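Local coordinates for protein urocanate hydratase (Paenibacillus sp. Soil724D2, PDB 7NED) that probably adds water to urocanate or its thio analogue with the help of bound NAD+, as a step in bacterial ergothioneine breakdown, at residues M446-W460 with G519-S531. Numbering follows the deposited sequence.
Sequences MTERMKDGSDAIADW and GVLRYADAGYEES
R522, on the C-terminal part of helix 502-525, is sandwiched between W460 and M450 where the loop leading into helix 459-469 passes over the C-terminal end of helix 502-525, a loop-on-helix contact within the urocanase C-terminal domain. The guanidinium lies nearly flat on the indole, planes 26° apart and centres 4.0 Å apart, while M450 CE covers its opposite face, 3.5 Å from R522 CZ. With CG anti to the backbone N (chi1 -171°), R522 lays CG over the face of the W460 five-membered ring in a CH-pi contact; the bend at chi2 then sets the course of the chain on to the guanidinium. Replacing W460 by an alanine removes the indole and is likely to leave one face of the guanidinium without its stacking partner, with a gap beside the R522 chain.

The polar rim of R522 is also held: NH2 donates to S454 OG (2.9 Å), which lies a little out of the guanidinium plane, and to water 4, which in turn bonds S454 O and I457 O. S454 OG in turn donates to D452 OD1 (2.7 Å), which also accepts from S454 N in an Asx turn. Water 3 joins R522 NH1 to the carboxylates of D452 and D525, probably easing their repulsion; D525 OD1 has its salt bridge with K77 of the second subunit.

Past the Schellman motif at G527, Y528 OH accepts from K451 N (2.9 Å), at a bent 136°. M450 CE also touches Y523 CE1 (3.6 Å), and Y523 packs on A437 of strand 428-441 and R341 of helix 335-344, joining this corner to sheet and helix alike.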
loop_
_atom_site.group_PDB
_atom_site.type_symbol
_atom_site.label_atom_id
_atom_site.label_comp_id
_atom_site.label_asym_id
_atom_site.label_seq_id
_atom_site.Cartn_x
_atom_site.Cartn_y
_atom_site.Cartn_z
ATOM N N MET A 446 -0.977 6.525 -15.491
ATOM C CA MET A 446 0.016 5.509 -15.833
ATOM C C MET A 446 -0.604 4.253 -16.421
ATOM O O MET A 446 -0.102 3.710 -17.417
ATOM C CB MET A 446 0.844 5.123 -14.601
ATOM C CG MET A 446 1.914 4.110 -14.948
ATOM S SD MET A 446 3.313 4.950 -15.765
ATOM C CE MET A 446 4.559 3.671 -15.840
ATOM N N THR A 447 -1.664 3.724 -15.779
ATOM C CA THR A 447 -2.178 2.404 -16.131
ATOM C C THR A 447 -3.583 2.456 -16.764
ATOM O O THR A 447 -4.410 1.543 -16.589
ATOM C CB THR A 447 -2.133 1.498 -14.894
ATOM O OG1 THR A 447 -2.836 2.105 -13.802
ATOM C CG2 THR A 447 -0.673 1.294 -14.467
ATOM N N GLU A 448 -3.856 3.498 -17.537
ATOM C CA GLU A 448 -5.114 3.582 -18.252
ATOM C C GLU A 448 -5.106 2.605 -19.425
ATOM O O GLU A 448 -4.175 2.599 -20.236
ATOM C CB GLU A 448 -5.327 5.008 -18.755
ATOM C CG GLU A 448 -6.658 5.170 -19.449
ATOM C CD GLU A 448 -6.975 6.623 -19.708
ATOM O OE1 GLU A 448 -6.694 7.478 -18.825
ATOM O OE2 GLU A 448 -7.488 6.923 -20.801
ATOM N N ARG A 449 -6.130 1.757 -19.498
ATOM C CA ARG A 449 -6.328 0.841 -20.625
ATOM C C ARG A 449 -5.121 -0.084 -20.803
ATOM O O ARG A 449 -4.516 -0.189 -21.880
ATOM C CB ARG A 449 -6.659 1.621 -21.901
ATOM C CG ARG A 449 -8.032 2.305 -21.766
ATOM C CD ARG A 449 -8.523 3.042 -22.997
ATOM N NE ARG A 449 -8.059 2.364 -24.180
ATOM C CZ ARG A 449 -7.469 2.973 -25.192
ATOM N NH1 ARG A 449 -7.276 4.282 -25.152
ATOM N NH2 ARG A 449 -7.079 2.263 -26.239
ATOM N N MET A 450 -4.769 -0.772 -19.721
ATOM C CA MET A 450 -3.743 -1.787 -19.839
ATOM C C MET A 450 -4.270 -2.910 -20.720
ATOM O O MET A 450 -5.469 -3.213 -20.710
ATOM C CB MET A 450 -3.368 -2.370 -18.459
ATOM C CG MET A 450 -2.813 -1.317 -17.547
ATOM S SD MET A 450 -1.155 -0.820 -18.067
ATOM C CE MET A 450 -0.212 -2.248 -17.554
ATOM N N LYS A 451 -3.344 -3.573 -21.416
ATOM C CA LYS A 451 -3.705 -4.643 -22.349
ATOM C C LYS A 451 -4.561 -5.720 -21.675
ATOM O O LYS A 451 -5.520 -6.242 -22.270
ATOM C CB LYS A 451 -2.433 -5.267 -22.940
ATOM C CG LYS A 451 -2.673 -6.132 -24.166
ATOM C CD LYS A 451 -1.430 -6.951 -24.507
ATOM C CE LYS A 451 -1.447 -7.549 -25.918
ATOM N NZ LYS A 451 -0.658 -6.721 -26.928
ATOM N N ASP A 452 -4.244 -6.061 -20.433
ATOM C CA ASP A 452 -4.981 -7.117 -19.731
ATOM C C ASP A 452 -6.071 -6.591 -18.822
ATOM O O ASP A 452 -6.696 -7.379 -18.117
ATOM C CB ASP A 452 -4.024 -7.982 -18.917
ATOM C CG ASP A 452 -3.363 -7.204 -17.814
ATOM O OD1 ASP A 452 -3.433 -5.942 -17.836
ATOM O OD2 ASP A 452 -2.776 -7.831 -16.921
ATOM N N GLY A 453 -6.326 -5.285 -18.823
ATOM C CA GLY A 453 -7.367 -4.742 -17.982
ATOM C C GLY A 453 -6.971 -4.551 -16.541
ATOM O O GLY A 453 -7.846 -4.391 -15.687
ATOM N N SER A 454 -5.676 -4.575 -16.237
ATOM C CA SER A 454 -5.214 -4.535 -14.849
ATOM C C SER A 454 -5.062 -3.107 -14.340
ATOM O O SER A 454 -4.264 -2.841 -13.420
ATOM C CB SER A 454 -3.901 -5.294 -14.715
ATOM O OG SER A 454 -2.913 -4.662 -15.496
ATOM N N ASP A 455 -5.896 -2.202 -14.845
ATOM C CA ASP A 455 -5.609 -0.792 -14.713
ATOM C C ASP A 455 -5.545 -0.412 -13.223
ATOM O O ASP A 455 -4.798 0.486 -12.821
ATOM C CB ASP A 455 -6.723 0.045 -15.301
ATOM C CG ASP A 455 -6.972 -0.265 -16.769
ATOM O OD1 ASP A 455 -6.115 -0.811 -17.453
ATOM O OD2 ASP A 455 -7.787 0.559 -17.295
ATOM N N ALA A 456 -6.401 -1.025 -12.413
ATOM C CA ALA A 456 -6.609 -0.623 -11.013
ATOM C C ALA A 456 -5.717 -1.349 -10.013
ATOM O O ALA A 456 -5.785 -1.033 -8.815
ATOM C CB ALA A 456 -8.074 -0.827 -10.601
ATOM N N ILE A 457 -4.917 -2.317 -10.460
ATOM C CA ILE A 457 -4.157 -3.197 -9.563
ATOM C C ILE A 457 -3.002 -2.389 -8.982
ATOM O O ILE A 457 -2.097 -1.967 -9.714
ATOM C CB ILE A 457 -3.633 -4.439 -10.307
ATOM C CG1 ILE A 457 -4.767 -5.257 -10.925
ATOM C CG2 ILE A 457 -2.770 -5.320 -9.402
ATOM C CD1 ILE A 457 -5.751 -5.823 -9.976
ATOM N N ALA A 458 -3.047 -2.152 -7.677
ATOM C CA ALA A 458 -2.027 -1.405 -6.952
ATOM C C ALA A 458 -1.011 -2.319 -6.271
ATOM O O ALA A 458 -0.162 -1.824 -5.532
ATOM C CB ALA A 458 -2.680 -0.507 -5.890
ATOM N N ASP A 459 -1.095 -3.645 -6.472
ATOM C CA ASP A 459 -0.056 -4.525 -5.946
ATOM C C ASP A 459 1.342 -4.062 -6.344
ATOM O O ASP A 459 2.296 -4.203 -5.573
ATOM C CB ASP A 459 -0.238 -5.942 -6.478
ATOM C CG ASP A 459 -1.570 -6.591 -6.020
ATOM O OD1 ASP A 459 -2.099 -6.263 -4.936
ATOM O OD2 ASP A 459 -2.094 -7.399 -6.804
ATOM N N TRP A 460 1.495 -3.632 -7.591
ATOM C CA TRP A 460 2.833 -3.460 -8.164
ATOM C C TRP A 460 3.677 -2.413 -7.443
ATOM O O TRP A 460 4.823 -2.730 -7.052
ATOM C CB TRP A 460 2.682 -3.161 -9.660
ATOM C CG TRP A 460 1.999 -4.314 -10.389
ATOM C CD1 TRP A 460 0.695 -4.375 -10.810
ATOM C CD2 TRP A 460 2.588 -5.566 -10.726
ATOM N NE1 TRP A 460 0.454 -5.580 -11.428
ATOM C CE2 TRP A 460 1.605 -6.327 -11.390
ATOM C CE3 TRP A 460 3.885 -6.097 -10.591
ATOM C CZ2 TRP A 460 1.863 -7.598 -11.907
ATOM C CZ3 TRP A 460 4.146 -7.362 -11.113
ATOM C CH2 TRP A 460 3.129 -8.096 -11.761
ATOM N N GLY A 519 9.735 -3.672 -13.040
ATOM C CA GLY A 519 9.048 -2.878 -14.046
ATOM C C GLY A 519 8.817 -3.630 -15.344
ATOM O O GLY A 519 7.700 -3.640 -15.877
ATOM N N VAL A 520 9.867 -4.272 -15.872
ATOM C CA VAL A 520 9.682 -5.074 -17.089
ATOM C C VAL A 520 8.665 -6.178 -16.846
ATOM O O VAL A 520 7.785 -6.426 -17.672
ATOM C CB VAL A 520 11.008 -5.672 -17.576
ATOM C CG1 VAL A 520 10.732 -6.524 -18.833
ATOM C CG2 VAL A 520 11.992 -4.544 -17.875
ATOM N N LEU A 521 8.787 -6.877 -15.723
ATOM C CA LEU A 521 7.876 -8.001 -15.515
ATOM C C LEU A 521 6.444 -7.537 -15.343
ATOM O O LEU A 521 5.519 -8.272 -15.706
ATOM C CB LEU A 521 8.289 -8.851 -14.312
ATOM C CG LEU A 521 9.599 -9.619 -14.408
ATOM C CD1 LEU A 521 9.672 -10.701 -13.355
ATOM C CD2 LEU A 521 9.684 -10.264 -15.807
ATOM N N ARG A 522 6.224 -6.332 -14.794
ATOM C CA ARG A 522 4.846 -5.860 -14.651
ATOM C C ARG A 522 4.172 -5.720 -16.013
ATOM O O ARG A 522 2.998 -6.074 -16.170
ATOM C CB ARG A 522 4.820 -4.523 -13.892
ATOM C CG ARG A 522 3.447 -4.067 -13.505
ATOM C CD ARG A 522 2.822 -3.136 -14.570
ATOM N NE ARG A 522 1.456 -2.860 -14.183
ATOM C CZ ARG A 522 0.438 -3.667 -14.447
ATOM N NH1 ARG A 522 0.639 -4.800 -15.123
ATOM N NH2 ARG A 522 -0.787 -3.350 -14.029
ATOM N N TYR A 523 4.887 -5.165 -17.000
ATOM C CA TYR A 523 4.339 -5.048 -18.344
ATOM C C TYR A 523 4.371 -6.390 -19.066
ATOM O O TYR A 523 3.459 -6.690 -19.839
ATOM C CB TYR A 523 5.079 -3.937 -19.139
ATOM C CG TYR A 523 4.571 -2.617 -18.638
ATOM C CD1 TYR A 523 3.448 -2.041 -19.205
ATOM C CD2 TYR A 523 5.098 -2.040 -17.473
ATOM C CE1 TYR A 523 2.888 -0.880 -18.681
ATOM C CE2 TYR A 523 4.540 -0.875 -16.937
ATOM C CZ TYR A 523 3.432 -0.312 -17.541
ATOM O OH TYR A 523 2.864 0.847 -17.052
ATOM N N ALA A 524 5.375 -7.222 -18.803
ATOM C CA ALA A 524 5.353 -8.567 -19.380
ATOM C C ALA A 524 4.120 -9.332 -18.922
ATOM O O ALA A 524 3.431 -9.962 -19.734
ATOM C CB ALA A 524 6.622 -9.329 -19.001
ATOM N N ASP A 525 3.801 -9.247 -17.619
ATOM C CA ASP A 525 2.621 -9.907 -17.088
ATOM C C ASP A 525 1.363 -9.433 -17.782
ATOM O O ASP A 525 0.418 -10.208 -17.951
ATOM C CB ASP A 525 2.488 -9.647 -15.594
ATOM C CG ASP A 525 1.305 -10.369 -14.998
ATOM O OD1 ASP A 525 1.464 -11.588 -14.742
ATOM O OD2 ASP A 525 0.223 -9.740 -14.824
ATOM N N ALA A 526 1.305 -8.157 -18.156
ATOM C CA ALA A 526 0.090 -7.687 -18.803
ATOM C C ALA A 526 0.029 -8.064 -20.277
ATOM O O ALA A 526 -0.964 -7.745 -20.939
ATOM C CB ALA A 526 -0.056 -6.171 -18.660
ATOM N N GLY A 527 1.066 -8.691 -20.810
ATOM C CA GLY A 527 1.022 -9.209 -22.167
ATOM C C GLY A 527 1.746 -8.366 -23.188
ATOM O O GLY A 527 1.554 -8.591 -24.388
ATOM N N TYR A 528 2.558 -7.394 -22.759
ATOM C CA TYR A 528 3.218 -6.500 -23.720
ATOM C C TYR A 528 4.417 -7.198 -24.329
ATOM O O TYR A 528 5.268 -7.737 -23.618
ATOM C CB TYR A 528 3.637 -5.182 -23.065
ATOM C CG TYR A 528 2.435 -4.313 -22.848
ATOM C CD1 TYR A 528 1.950 -3.502 -23.868
ATOM C CD2 TYR A 528 1.743 -4.351 -21.646
ATOM C CE1 TYR A 528 0.814 -2.754 -23.695
ATOM C CE2 TYR A 528 0.613 -3.597 -21.454
ATOM C CZ TYR A 528 0.141 -2.807 -22.475
ATOM O OH TYR A 528 -0.982 -2.053 -22.283
ATOM N N GLU A 529 4.463 -7.209 -25.656
ATOM C CA GLU A 529 5.507 -7.941 -26.359
ATOM C C GLU A 529 6.879 -7.285 -26.205
ATOM O O GLU A 529 7.903 -7.983 -26.199
ATOM C CB GLU A 529 5.080 -8.069 -27.819
ATOM C CG GLU A 529 5.821 -9.088 -28.594
ATOM C CD GLU A 529 5.980 -10.382 -27.849
ATOM O OE1 GLU A 529 7.016 -11.013 -28.113
ATOM O OE2 GLU A 529 5.089 -10.767 -27.049
ATOM N N GLU A 530 6.934 -5.944 -26.095
ATOM C CA GLU A 530 8.210 -5.288 -25.809
ATOM C C GLU A 530 8.817 -5.812 -24.513
ATOM O O GLU A 530 10.036 -5.980 -24.400
ATOM C CB GLU A 530 8.017 -3.763 -25.717
ATOM C CG GLU A 530 7.322 -3.094 -26.905
ATOM C CD GLU A 530 5.768 -2.962 -26.812
ATOM O OE1 GLU A 530 5.039 -3.829 -26.198
ATOM O OE2 GLU A 530 5.274 -1.942 -27.377
ATOM N N SER A 531 7.973 -6.060 -23.522
ATOM C CA SER A 531 8.420 -6.594 -22.232
ATOM C C SER A 531 8.947 -8.021 -22.381
ATOM O O SER A 531 9.987 -8.390 -21.827
ATOM C CB SER A 531 7.232 -6.604 -21.303
ATOM O OG SER A 531 6.789 -5.301 -21.120
HETATM O O HOH W 1 2.017 2.756 -18.919
HETATM O O HOH W 2 -2.313 -10.361 -16.516
HETATM O O HOH W 3 -0.946 -7.284 -15.122
HETATM O O HOH W 4 -1.832 -1.505 -12.409
#